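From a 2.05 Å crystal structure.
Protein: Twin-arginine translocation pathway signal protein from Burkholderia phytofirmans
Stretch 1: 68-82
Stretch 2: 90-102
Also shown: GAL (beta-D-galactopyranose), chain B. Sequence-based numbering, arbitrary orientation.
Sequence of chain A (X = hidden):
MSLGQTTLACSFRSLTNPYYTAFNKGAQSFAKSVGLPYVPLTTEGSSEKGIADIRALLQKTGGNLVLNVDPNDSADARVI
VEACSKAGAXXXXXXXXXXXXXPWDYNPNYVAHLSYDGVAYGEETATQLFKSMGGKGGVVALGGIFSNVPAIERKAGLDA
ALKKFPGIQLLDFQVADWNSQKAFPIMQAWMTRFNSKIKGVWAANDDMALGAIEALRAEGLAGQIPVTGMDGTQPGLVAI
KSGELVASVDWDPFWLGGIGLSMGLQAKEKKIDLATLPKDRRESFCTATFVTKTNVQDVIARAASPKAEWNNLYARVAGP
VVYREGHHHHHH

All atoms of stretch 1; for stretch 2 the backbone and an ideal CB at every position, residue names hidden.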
ATOM      1  N   ASN A  68       3.000  -7.855  11.854  1.00 17.14           N
ATOM      2  CA  ASN A  68       2.596  -6.664  11.108  1.00 18.02           C
ATOM      3  C   ASN A  68       2.260  -7.205   9.728  1.00 18.24           C
ATOM      4  O   ASN A  68       3.160  -7.502   8.943  1.00 19.84           O
ATOM      5  CB  ASN A  68       3.737  -5.648  11.007  1.00 18.59           C
ATOM      6  CG  ASN A  68       3.321  -4.387  10.268  1.00 20.84           C
ATOM      7  OD1 ASN A  68       2.135  -4.094  10.162  1.00 17.18           O
ATOM      8  ND2 ASN A  68       4.296  -3.628   9.771  1.00 18.82           N
ATOM      9  N   VAL A  69       0.969  -7.332   9.434  1.00 17.47           N
ATOM     10  CA  VAL A  69       0.538  -7.916   8.168  1.00 17.17           C
ATOM     11  C   VAL A  69      -0.343  -7.087   7.236  1.00 17.49           C
ATOM     12  O   VAL A  69      -1.228  -6.346   7.668  1.00 18.03           O
ATOM     13  CB  VAL A  69      -0.194  -9.262   8.435  1.00 18.10           C
ATOM     14  CG1 VAL A  69      -1.394  -9.021   9.352  1.00 17.63           C
ATOM     15  CG2 VAL A  69      -0.648  -9.899   7.125  1.00 19.91           C
ATOM     16  N   ASP A  70      -0.078  -7.248   5.944  1.00 17.68           N
ATOM     17  CA  ASP A  70      -0.813  -6.602   4.860  1.00 18.31           C
ATOM     18  C   ASP A  70      -1.598  -7.790   4.275  1.00 19.04           C
ATOM     19  O   ASP A  70      -1.081  -8.522   3.436  1.00 19.12           O
ATOM     20  CB  ASP A  70       0.179  -6.060   3.817  1.00 17.39           C
ATOM     21  CG  ASP A  70      -0.501  -5.362   2.637  1.00 18.78           C
ATOM     22  OD1 ASP A  70      -1.656  -5.701   2.297  1.00 18.52           O
ATOM     23  OD2 ASP A  70       0.136  -4.475   2.031  1.00 20.46           O
ATOM     24  N   PRO A  71      -2.845  -8.013   4.738  1.00 19.61           N
ATOM     25  CA  PRO A  71      -3.673  -9.122   4.248  1.00 21.97           C
ATOM     26  C   PRO A  71      -3.818  -9.173   2.731  1.00 22.98           C
ATOM     27  O   PRO A  71      -4.148  -8.171   2.101  1.00 23.44           O
ATOM     28  CB  PRO A  71      -5.012  -8.884   4.948  1.00 20.23           C
ATOM     29  CG  PRO A  71      -4.595  -8.297   6.247  1.00 18.26           C
ATOM     30  CD  PRO A  71      -3.553  -7.285   5.805  1.00 18.92           C
ATOM     31  N   ASN A  72      -3.564 -10.352   2.168  1.00 24.46           N
ATOM     32  CA  ASN A  72      -3.665 -10.589   0.725  1.00 27.51           C
ATOM     33  C   ASN A  72      -5.039 -10.132   0.223  1.00 27.47           C
ATOM     34  O   ASN A  72      -5.151  -9.516  -0.835  1.00 27.80           O
ATOM     35  CB  ASN A  72      -3.461 -12.080   0.438  1.00 27.25           C
ATOM     36  CG  ASN A  72      -3.527 -12.408  -1.033  1.00 29.52           C
ATOM     37  OD1 ASN A  72      -2.802 -11.825  -1.844  1.00 29.49           O
ATOM     38  ND2 ASN A  72      -4.395 -13.362  -1.391  1.00 28.53           N
ATOM     39  N   ASP A  73      -6.074 -10.431   0.998  1.00 28.61           N
ATOM     40  CA  ASP A  73      -7.442 -10.036   0.668  1.00 30.25           C
ATOM     41  C   ASP A  73      -8.077  -9.579   1.976  1.00 28.87           C
ATOM     42  O   ASP A  73      -7.610  -9.935   3.058  1.00 29.48           O
ATOM     43  CB  ASP A  73      -8.235 -11.219   0.077  1.00 34.03           C
ATOM     44  CG  ASP A  73      -8.605 -11.008  -1.398  1.00 37.95           C
ATOM     45  OD1 ASP A  73      -8.680  -9.830  -1.831  1.00 37.74           O
ATOM     46  OD2 ASP A  73      -8.840 -12.018  -2.125  1.00 40.63           O
ATOM     47  N   SER A  74      -9.136  -8.791   1.883  1.00 28.22           N
ATOM     48  CA  SER A  74      -9.800  -8.293   3.080  1.00 29.36           C
ATOM     49  C   SER A  74     -10.403  -9.387   3.963  1.00 28.87           C
ATOM     50  O   SER A  74     -10.554  -9.198   5.167  1.00 29.50           O
ATOM     51  CB  SER A  74     -10.878  -7.285   2.684  1.00 28.11           C
ATOM     52  OG  SER A  74     -10.308  -6.294   1.843  1.00 26.41           O
ATOM     53  N   ALA A  75     -10.737 -10.528   3.371  1.00 29.46           N
ATOM     54  CA  ALA A  75     -11.317 -11.636   4.127  1.00 29.09           C
ATOM     55  C   ALA A  75     -10.285 -12.265   5.055  1.00 30.59           C
ATOM     56  O   ALA A  75     -10.605 -12.607   6.197  1.00 31.99           O
ATOM     57  CB  ALA A  75     -11.856 -12.695   3.175  1.00 30.22           C
ATOM     58  N   ASP A  76      -9.053 -12.414   4.561  1.00 28.89           N
ATOM     59  CA  ASP A  76      -7.963 -13.016   5.325  1.00 27.49           C
ATOM     60  C   ASP A  76      -7.712 -12.341   6.663  1.00 25.72           C
ATOM     61  O   ASP A  76      -7.317 -12.989   7.623  1.00 23.66           O
ATOM     62  CB  ASP A  76      -6.667 -12.971   4.515  1.00 28.00           C
ATOM     63  CG  ASP A  76      -6.770 -13.720   3.209  1.00 31.39           C
ATOM     64  OD1 ASP A  76      -7.188 -14.894   3.244  1.00 31.83           O
ATOM     65  OD2 ASP A  76      -6.423 -13.142   2.154  1.00 31.45           O
ATOM     66  N   ALA A  77      -7.925 -11.032   6.711  1.00 24.50           N
ATOM     67  CA  ALA A  77      -7.704 -10.256   7.929  1.00 23.24           C
ATOM     68  C   ALA A  77      -8.392 -10.805   9.173  1.00 23.08           C
ATOM     69  O   ALA A  77      -7.771 -10.897  10.232  1.00 22.92           O
ATOM     70  CB  ALA A  77      -8.141  -8.826   7.713  1.00 24.15           C
ATOM     71  N   ARG A  78      -9.667 -11.162   9.059  1.00 21.55           N
ATOM     72  CA  ARG A  78     -10.388 -11.663  10.217  1.00 22.50           C
ATOM     73  C   ARG A  78      -9.806 -12.962  10.743  1.00 21.38           C
ATOM     74  O   ARG A  78      -9.567 -13.097  11.940  1.00 21.20           O
ATOM     75  CB  ARG A  78     -11.871 -11.875   9.908  1.00 24.32           C
ATOM     76  CG  ARG A  78     -12.710 -12.151  11.166  1.00 26.50           C
ATOM     77  CD  ARG A  78     -14.081 -12.707  10.809  1.00 27.11           C
ATOM     78  NE  ARG A  78     -14.707 -11.966   9.719  1.00 30.60           N
ATOM     79  CZ  ARG A  78     -15.192 -10.732   9.822  1.00 28.85           C
ATOM     80  NH1 ARG A  78     -15.129 -10.082  10.976  1.00 27.04           N
ATOM     81  NH2 ARG A  78     -15.746 -10.153   8.761  1.00 29.84           N
ATOM     82  N   VAL A  79      -9.562 -13.922   9.861  1.00 20.39           N
ATOM     83  CA  VAL A  79      -9.027 -15.189  10.331  1.00 21.05           C
ATOM     84  C   VAL A  79      -7.641 -15.015  10.944  1.00 20.22           C
ATOM     85  O   VAL A  79      -7.317 -15.672  11.935  1.00 20.57           O
ATOM     86  CB  VAL A  79      -8.988 -16.232   9.209  1.00 21.81           C
ATOM     87  CG1 VAL A  79      -8.128 -15.757   8.075  1.00 24.93           C
ATOM     88  CG2 VAL A  79      -8.487 -17.537   9.752  1.00 23.57           C
ATOM     89  N   ILE A  80      -6.833 -14.124  10.375  1.00 17.96           N
ATOM     90  CA  ILE A  80      -5.504 -13.871  10.914  1.00 18.68           C
ATOM     91  C   ILE A  80      -5.636 -13.280  12.308  1.00 18.12           C
ATOM     92  O   ILE A  80      -4.955 -13.698  13.233  1.00 17.21           O
ATOM     93  CB  ILE A  80      -4.722 -12.873  10.034  1.00 18.02           C
ATOM     94  CG1 ILE A  80      -4.400 -13.516   8.689  1.00 16.93           C
ATOM     95  CG2 ILE A  80      -3.452 -12.408  10.759  1.00 17.11           C
ATOM     96  CD1 ILE A  80      -3.745 -12.566   7.712  1.00 18.58           C
ATOM     97  N   VAL A  81      -6.518 -12.298  12.445  1.00 19.03           N
ATOM     98  CA  VAL A  81      -6.739 -11.648  13.728  1.00 21.20           C
ATOM     99  C   VAL A  81      -7.281 -12.629  14.765  1.00 22.54           C
ATOM    100  O   VAL A  81      -6.929 -12.554  15.936  1.00 23.67           O
ATOM    101  CB  VAL A  81      -7.728 -10.488  13.586  1.00 20.93           C
ATOM    102  CG1 VAL A  81      -8.123  -9.973  14.958  1.00 22.74           C
ATOM    103  CG2 VAL A  81      -7.112  -9.385  12.753  1.00 19.82           C
ATOM    104  N   GLU A  82      -8.141 -13.546  14.325  1.00 23.87           N
ATOM    105  CA  GLU A  82      -8.718 -14.539  15.218  1.00 23.87           C
ATOM    106  C   GLU A  82      -7.615 -15.460  15.708  1.00 23.33           C
ATOM    107  O   GLU A  82      -7.551 -15.775  16.888  1.00 22.26           O
ATOM    108  CB  GLU A  82      -9.773 -15.364  14.490  1.00 26.84           C
ATOM    109  CG  GLU A  82     -11.192 -14.800  14.536  1.00 31.59           C
ATOM    110  CD  GLU A  82     -12.045 -15.267  13.360  1.00 34.49           C
ATOM    111  OE1 GLU A  82     -11.750 -16.345  12.778  1.00 35.25           O
ATOM    112  OE2 GLU A  82     -13.019 -14.556  13.019  1.00 35.66           O
ATOM    113  N   UNK A  90       0.154 -10.460  19.235  1.00 21.32           N
ATOM    114  CA  UNK A  90      -0.317  -9.113  18.925  1.00 20.84           C
ATOM    115  C   UNK A  90      -0.161  -8.857  17.432  1.00 21.00           C
ATOM    116  O   UNK A  90       0.880  -9.174  16.848  1.00 21.11           O
ATOM    117  CB  UNK A  90       0.445  -8.064  19.737  1.00 20.84           C
ATOM    118  N   UNK A  91      -1.181  -8.273  16.811  1.00 20.35           N
ATOM    119  CA  UNK A  91      -1.127  -8.041  15.374  1.00 20.13           C
ATOM    120  C   UNK A  91      -1.609  -6.673  14.918  1.00 20.55           C
ATOM    121  O   UNK A  91      -2.534  -6.099  15.491  1.00 20.86           O
ATOM    122  CB  UNK A  91      -1.956  -9.114  14.665  1.00 20.13           C
ATOM    123  N   UNK A  92      -0.970  -6.172  13.869  1.00 19.81           N
ATOM    124  CA  UNK A  92      -1.313  -4.890  13.274  1.00 21.16           C
ATOM    125  C   UNK A  92      -1.650  -5.170  11.813  1.00 20.64           C
ATOM    126  O   UNK A  92      -0.952  -5.931  11.148  1.00 21.84           O
ATOM    127  CB  UNK A  92      -0.179  -3.873  13.413  1.00 21.16           C
ATOM    128  N   UNK A  93      -2.726  -4.562  11.329  1.00 22.02           N
ATOM    129  CA  UNK A  93      -3.158  -4.751   9.947  1.00 21.17           C
ATOM    130  C   UNK A  93      -2.848  -3.535   9.084  1.00 19.78           C
ATOM    131  O   UNK A  93      -2.869  -2.406   9.560  1.00 18.47           O
ATOM    132  CB  UNK A  93      -4.658  -5.051   9.900  1.00 21.17           C
ATOM    133  N   UNK A  94      -2.563  -3.784   7.811  1.00 19.42           N
ATOM    134  CA  UNK A  94      -2.256  -2.718   6.870  1.00 19.24           C
ATOM    135  C   UNK A  94      -3.106  -2.861   5.611  1.00 19.92           C
ATOM    136  O   UNK A  94      -3.140  -3.928   5.011  1.00 20.19           O
ATOM    137  CB  UNK A  94      -0.768  -2.726   6.515  1.00 19.24           C
ATOM    138  N   UNK A  95      -3.791  -1.790   5.220  1.00 20.78           N
ATOM    139  CA  UNK A  95      -4.591  -1.784   3.996  1.00 19.69           C
ATOM    140  C   UNK A  95      -5.896  -2.582   3.924  1.00 20.25           C
ATOM    141  O   UNK A  95      -6.970  -1.999   3.827  1.00 21.03           O
ATOM    142  CB  UNK A  95      -3.693  -2.290   2.865  1.00 19.69           C
ATOM    143  N   UNK A  96      -5.800  -3.909   3.953  1.00 19.32           N
ATOM    144  CA  UNK A  96      -6.980  -4.763   3.790  1.00 19.49           C
ATOM    145  C   UNK A  96      -7.630  -5.384   5.028  1.00 20.34           C
ATOM    146  O   UNK A  96      -6.967  -5.997   5.859  1.00 21.24           O
ATOM    147  CB  UNK A  96      -6.595  -5.911   2.855  1.00 19.49           C
ATOM    148  N   UNK A  97      -8.947  -5.232   5.116  1.00 20.27           N
ATOM    149  CA  UNK A  97      -9.732  -5.793   6.203  1.00 20.49           C
ATOM    150  C   UNK A  97     -11.208  -5.527   5.937  1.00 22.96           C
ATOM    151  O   UNK A  97     -11.558  -4.598   5.203  1.00 19.78           O
ATOM    152  CB  UNK A  97      -9.304  -5.207   7.550  1.00 20.49           C
ATOM    153  N   UNK A  98     -12.094  -6.347   6.529  1.00 23.21           N
ATOM    154  CA  UNK A  98     -13.533  -6.153   6.333  1.00 24.15           C
ATOM    155  C   UNK A  98     -13.941  -4.871   7.051  1.00 25.04           C
ATOM    156  O   UNK A  98     -13.294  -4.465   8.012  1.00 25.80           O
ATOM    157  CB  UNK A  98     -14.334  -7.350   6.848  1.00 24.15           C
ATOM    158  N   UNK A  99     -15.010  -4.234   6.600  1.00 26.30           N
ATOM    159  CA  UNK A  99     -15.451  -3.014   7.249  1.00 27.43           C
ATOM    160  C   UNK A  99     -15.789  -3.264   8.721  1.00 27.33           C
ATOM    161  O   UNK A  99     -15.439  -2.459   9.587  1.00 26.89           O
ATOM    162  CB  UNK A  99     -16.663  -2.435   6.516  1.00 27.43           C
ATOM    163  N   UNK A 100     -16.449  -4.387   9.006  1.00 27.75           N
ATOM    164  CA  UNK A 100     -16.861  -4.717  10.378  1.00 27.10           C
ATOM    165  C   UNK A 100     -15.754  -5.114  11.341  1.00 25.49           C
ATOM    166  O   UNK A 100     -15.950  -5.073  12.554  1.00 25.77           O
ATOM    167  CB  UNK A 100     -17.875  -5.862  10.326  1.00 27.10           C
ATOM    168  N   UNK A 101     -14.603  -5.514  10.817  1.00 23.18           N
ATOM    169  CA  UNK A 101     -13.498  -5.918  11.676  1.00 22.76           C
ATOM    170  C   UNK A 101     -12.797  -4.707  12.290  1.00 23.80           C
ATOM    171  O   UNK A 101     -12.110  -3.962  11.583  1.00 23.65           O
ATOM    172  CB  UNK A 101     -12.495  -6.760  10.885  1.00 22.76           C
ATOM    173  N   UNK A 102     -12.964  -4.522  13.602  1.00 22.58           N
ATOM    174  CA  UNK A 102     -12.344  -3.398  14.309  1.00 22.48           C
ATOM    175  C   UNK A 102     -11.417  -3.881  15.422  1.00 21.96           C
ATOM    176  O   UNK A 102     -11.740  -4.824  16.159  1.00 19.90           O
ATOM    177  CB  UNK A 102     -13.420  -2.479  14.890  1.00 22.48           C
TER
HETATM  178  C1  GAL B 368       0.316  -3.509  -3.066  1.00 19.20           C
HETATM  179  C2  GAL B 368       0.189  -2.045  -3.547  1.00 17.63           C
HETATM  180  C3  GAL B 368      -0.151  -1.153  -2.333  1.00 19.02           C
HETATM  181  C4  GAL B 368      -1.474  -1.641  -1.718  1.00 18.98           C
HETATM  182  C5  GAL B 368      -1.259  -3.122  -1.299  1.00 20.12           C
HETATM  183  C6  GAL B 368      -2.546  -3.643  -0.694  1.00 18.74           C
HETATM  184  O1  GAL B 368       0.615  -4.347  -4.197  1.00 17.94           O
HETATM  185  O2  GAL B 368       1.427  -1.618  -4.114  1.00 18.75           O
HETATM  186  O3  GAL B 368      -0.303   0.203  -2.747  1.00 16.35           O
HETATM  187  O4  GAL B 368      -2.498  -1.569  -2.709  1.00 18.39           O
HETATM  188  O5  GAL B 368      -0.935  -3.948  -2.466  1.00 19.35           O
HETATM  189  O6  GAL B 368      -2.329  -4.988  -0.313  1.00 16.32           O

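Position 90 opens the strand with nothing of stretch 1 within 5.5 Å of its ideal CB, so this contact leaves the choice open; the residue is Tyr 90. At 91 the CA-to-CB bond points toward stretch 1, into a space bounded by Val 69, Ile 80 and Val 81, with the ideal CB 5.3 Å from both Val 69 CG1 and Ile 80 CG2. Such apolar walls favour a medium-sized aliphatic side chain, with valine, isoleucine and leucine all plausible. Val 91 is found, its CG2 3.8 Å from Val 69 CG1 and its CG1 4.4 Å from Val 81 CG2.

Positions 92 and 93 pair in parallel with Asn 68 and Val 69. The backbone bonds from Val 69 N to O of 92 and from N of 94 to Val 69 O, both 2.9 Å, fix the register whatever the side chains. The ideal CB of 92 lies 4.0 Å from Asn 68 OD1, on the same face of the sheet as that side chain; the extended backbone suits a beta-branched residue, polar or not. Thr 92 places CG2 3.6 Å from Asn 68 OD1. At 93 the CB shares the face of Val 69 and lies 4.8 Å from Pro 71 CD, so valine, threonine or isoleucine would suit. Thr 93 packs its CG2 3.9 Å from Pro 71 CD.

At 94 the CB points toward stretch 1, 4.2 Å from Asp 70 CA; the extended strand backbone suits a beta-branched residue, valine or isoleucine, and a polar one such as threonine would also be plausible. Ile 94 brings CG1 to 3.4 Å from Asn 68 OD1, an oxygen left without a polar partner.

Position 95 has a positive phi of 71°, which would make glycine or asparagine a natural guess, but its CB points toward Asp 70 and the sugar lies nearby, which also admits an aromatic residue. Trp 95 lays one ring face against galactose, while Asp 70 OD2 approaches the ring edge, 3.3 Å from CD1.

The ideal CB of 96 is 3.4 Å from Pro 71 O, and Asp 70 OD1 and galactose O6 lie beyond: a donor such as asparagine or glutamine fits. Asn 96 ND2 donates to Pro 71 O at 2.6 Å. A weak bond runs from Asn 96 ND2 to GAL O6 at 3.1 Å. That same O6 donates to Asp 70 OD1 at 2.8 Å, so the sugar joins both stretches.

At 97 the CA-to-CB bond points away overall, although the ideal CB lies 3.8 Å from Ala 77 CB, so a long side chain would have room to leave the contact. Lys 97 NZ donates to the backbone O of 101, at 2.7 Å, and to that of 98, at 2.9 Å. Position 98, with phi of -70° and CB 3.7 Å from Arg 78 NH2, would accept proline or a small residue; Pro 98 sets CD 2.9 Å from Ser 74 O.

Position 99 points away and is unconstrained here (Lys 99). At 100 the CA-to-CB bond is sideways and the ideal CB is 5.0 Å from Arg 78 NH2, so a polar or acidic residue is reasonable; Asp 100 is found, with no contact within 4.5 Å. At 101 the CB faces the helix, where leucine or methionine could reach Ala 77 and Val 81. Leu 101 CD2 lies 3.9 Å from Ala 77 CB and 4.0 Å from Val 81 CG2. At 102 nothing of stretch 1 lies within 5.5 Å of the ideal CB, so many residues would do; His 102 is found.

Stretch 2 90-102: YVTTIWNKPKDLH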
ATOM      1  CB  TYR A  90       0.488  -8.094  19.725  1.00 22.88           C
ATOM      2  CG  TYR A  90       0.185  -8.141  21.205  1.00 23.38           C
ATOM      3  CD1 TYR A  90      -0.710  -7.244  21.773  1.00 21.21           C
ATOM      4  CD2 TYR A  90       0.717  -9.145  22.019  1.00 23.15           C
ATOM      5  CE1 TYR A  90      -1.083  -7.339  23.106  1.00 21.98           C
ATOM      6  CE2 TYR A  90       0.347  -9.252  23.364  1.00 22.69           C
ATOM      7  CZ  TYR A  90      -0.560  -8.341  23.896  1.00 22.28           C
ATOM      8  OH  TYR A  90      -0.968  -8.435  25.207  1.00 22.15           O
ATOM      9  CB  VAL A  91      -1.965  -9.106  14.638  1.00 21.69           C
ATOM     10  CG1 VAL A  91      -3.432  -8.976  15.049  1.00 22.35           C
ATOM     11  CG2 VAL A  91      -1.813  -8.956  13.130  1.00 21.00           C
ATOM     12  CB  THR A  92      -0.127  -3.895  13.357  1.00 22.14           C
ATOM     13  OG1 THR A  92      -0.042  -3.374  14.688  1.00 23.82           O
ATOM     14  CG2 THR A  92      -0.309  -2.735  12.378  1.00 24.08           C
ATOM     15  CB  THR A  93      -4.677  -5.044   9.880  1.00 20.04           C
ATOM     16  OG1 THR A  93      -4.917  -6.385  10.314  1.00 24.95           O
ATOM     17  CG2 THR A  93      -5.189  -4.898   8.464  1.00 28.00           C
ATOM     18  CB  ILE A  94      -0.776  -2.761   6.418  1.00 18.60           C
ATOM     19  CG1 ILE A  94       0.154  -2.881   7.626  1.00 17.13           C
ATOM     20  CG2 ILE A  94      -0.441  -1.498   5.639  1.00 18.18           C
ATOM     21  CD1 ILE A  94       0.173  -1.653   8.503  1.00 17.86           C
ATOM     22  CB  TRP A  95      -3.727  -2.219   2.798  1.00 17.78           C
ATOM     23  CG  TRP A  95      -2.653  -1.236   2.352  1.00 17.47           C
ATOM     24  CD1 TRP A  95      -1.325  -1.499   2.187  1.00 18.39           C
ATOM     25  CD2 TRP A  95      -2.827   0.151   2.016  1.00 16.50           C
ATOM     26  NE1 TRP A  95      -0.659  -0.366   1.775  1.00 18.26           N
ATOM     27  CE2 TRP A  95      -1.556   0.659   1.661  1.00 16.40           C
ATOM     28  CE3 TRP A  95      -3.929   1.009   1.982  1.00 16.33           C
ATOM     29  CZ2 TRP A  95      -1.363   1.990   1.278  1.00 15.17           C
ATOM     30  CZ3 TRP A  95      -3.731   2.343   1.600  1.00 16.73           C
ATOM     31  CH2 TRP A  95      -2.462   2.811   1.257  1.00 15.49           C
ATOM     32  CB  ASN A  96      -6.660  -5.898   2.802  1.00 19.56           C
ATOM     33  CG  ASN A  96      -6.108  -5.401   1.477  1.00 19.78           C
ATOM     34  OD1 ASN A  96      -6.748  -4.629   0.771  1.00 20.36           O
ATOM     35  ND2 ASN A  96      -4.908  -5.853   1.134  1.00 22.12           N
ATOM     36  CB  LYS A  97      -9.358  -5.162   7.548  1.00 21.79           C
ATOM     37  CG  LYS A  97     -10.006  -3.805   7.801  1.00 21.08           C
ATOM     38  CD  LYS A  97      -9.822  -3.363   9.247  1.00 21.60           C
ATOM     39  CE  LYS A  97     -10.585  -2.076   9.543  1.00 21.95           C
ATOM     40  NZ  LYS A  97     -12.071  -2.224   9.483  1.00 21.46           N
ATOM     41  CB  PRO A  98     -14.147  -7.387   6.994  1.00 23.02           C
ATOM     42  CG  PRO A  98     -13.036  -8.415   6.942  1.00 21.57           C
ATOM     43  CD  PRO A  98     -11.828  -7.590   7.277  1.00 21.82           C
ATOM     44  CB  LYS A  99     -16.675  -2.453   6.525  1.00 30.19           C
ATOM     45  CG  LYS A  99     -17.171  -1.119   7.073  1.00 31.69           C
ATOM     46  CD  LYS A  99     -18.573  -0.813   6.553  1.00 34.56           C
ATOM     47  CE  LYS A  99     -19.103   0.498   7.118  1.00 36.29           C
ATOM     48  NZ  LYS A  99     -19.057   0.501   8.616  1.00 36.26           N
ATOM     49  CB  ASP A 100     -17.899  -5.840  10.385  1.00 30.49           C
ATOM     50  CG  ASP A 100     -19.101  -5.533   9.525  1.00 35.91           C
ATOM     51  OD1 ASP A 100     -19.350  -4.340   9.226  1.00 37.60           O
ATOM     52  OD2 ASP A 100     -19.805  -6.501   9.151  1.00 39.32           O
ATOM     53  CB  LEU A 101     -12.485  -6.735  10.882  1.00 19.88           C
ATOM     54  CG  LEU A 101     -11.402  -7.404  11.719  1.00 17.65           C
ATOM     55  CD1 LEU A 101     -12.052  -8.446  12.614  1.00 17.45           C
ATOM     56  CD2 LEU A 101     -10.369  -8.061  10.799  1.00 19.37           C
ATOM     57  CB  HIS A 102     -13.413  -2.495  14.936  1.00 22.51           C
ATOM     58  CG  HIS A 102     -14.412  -1.964  13.963  1.00 24.39           C
ATOM     59  ND1 HIS A 102     -14.078  -1.069  12.960  1.00 23.86           N
ATOM     60  CD2 HIS A 102     -15.735  -2.205  13.814  1.00 22.86           C
ATOM     61  CE1 HIS A 102     -15.146  -0.793  12.246  1.00 24.06           C
ATOM     62  NE2 HIS A 102     -16.172  -1.471  12.740  1.00 24.58           N
TER
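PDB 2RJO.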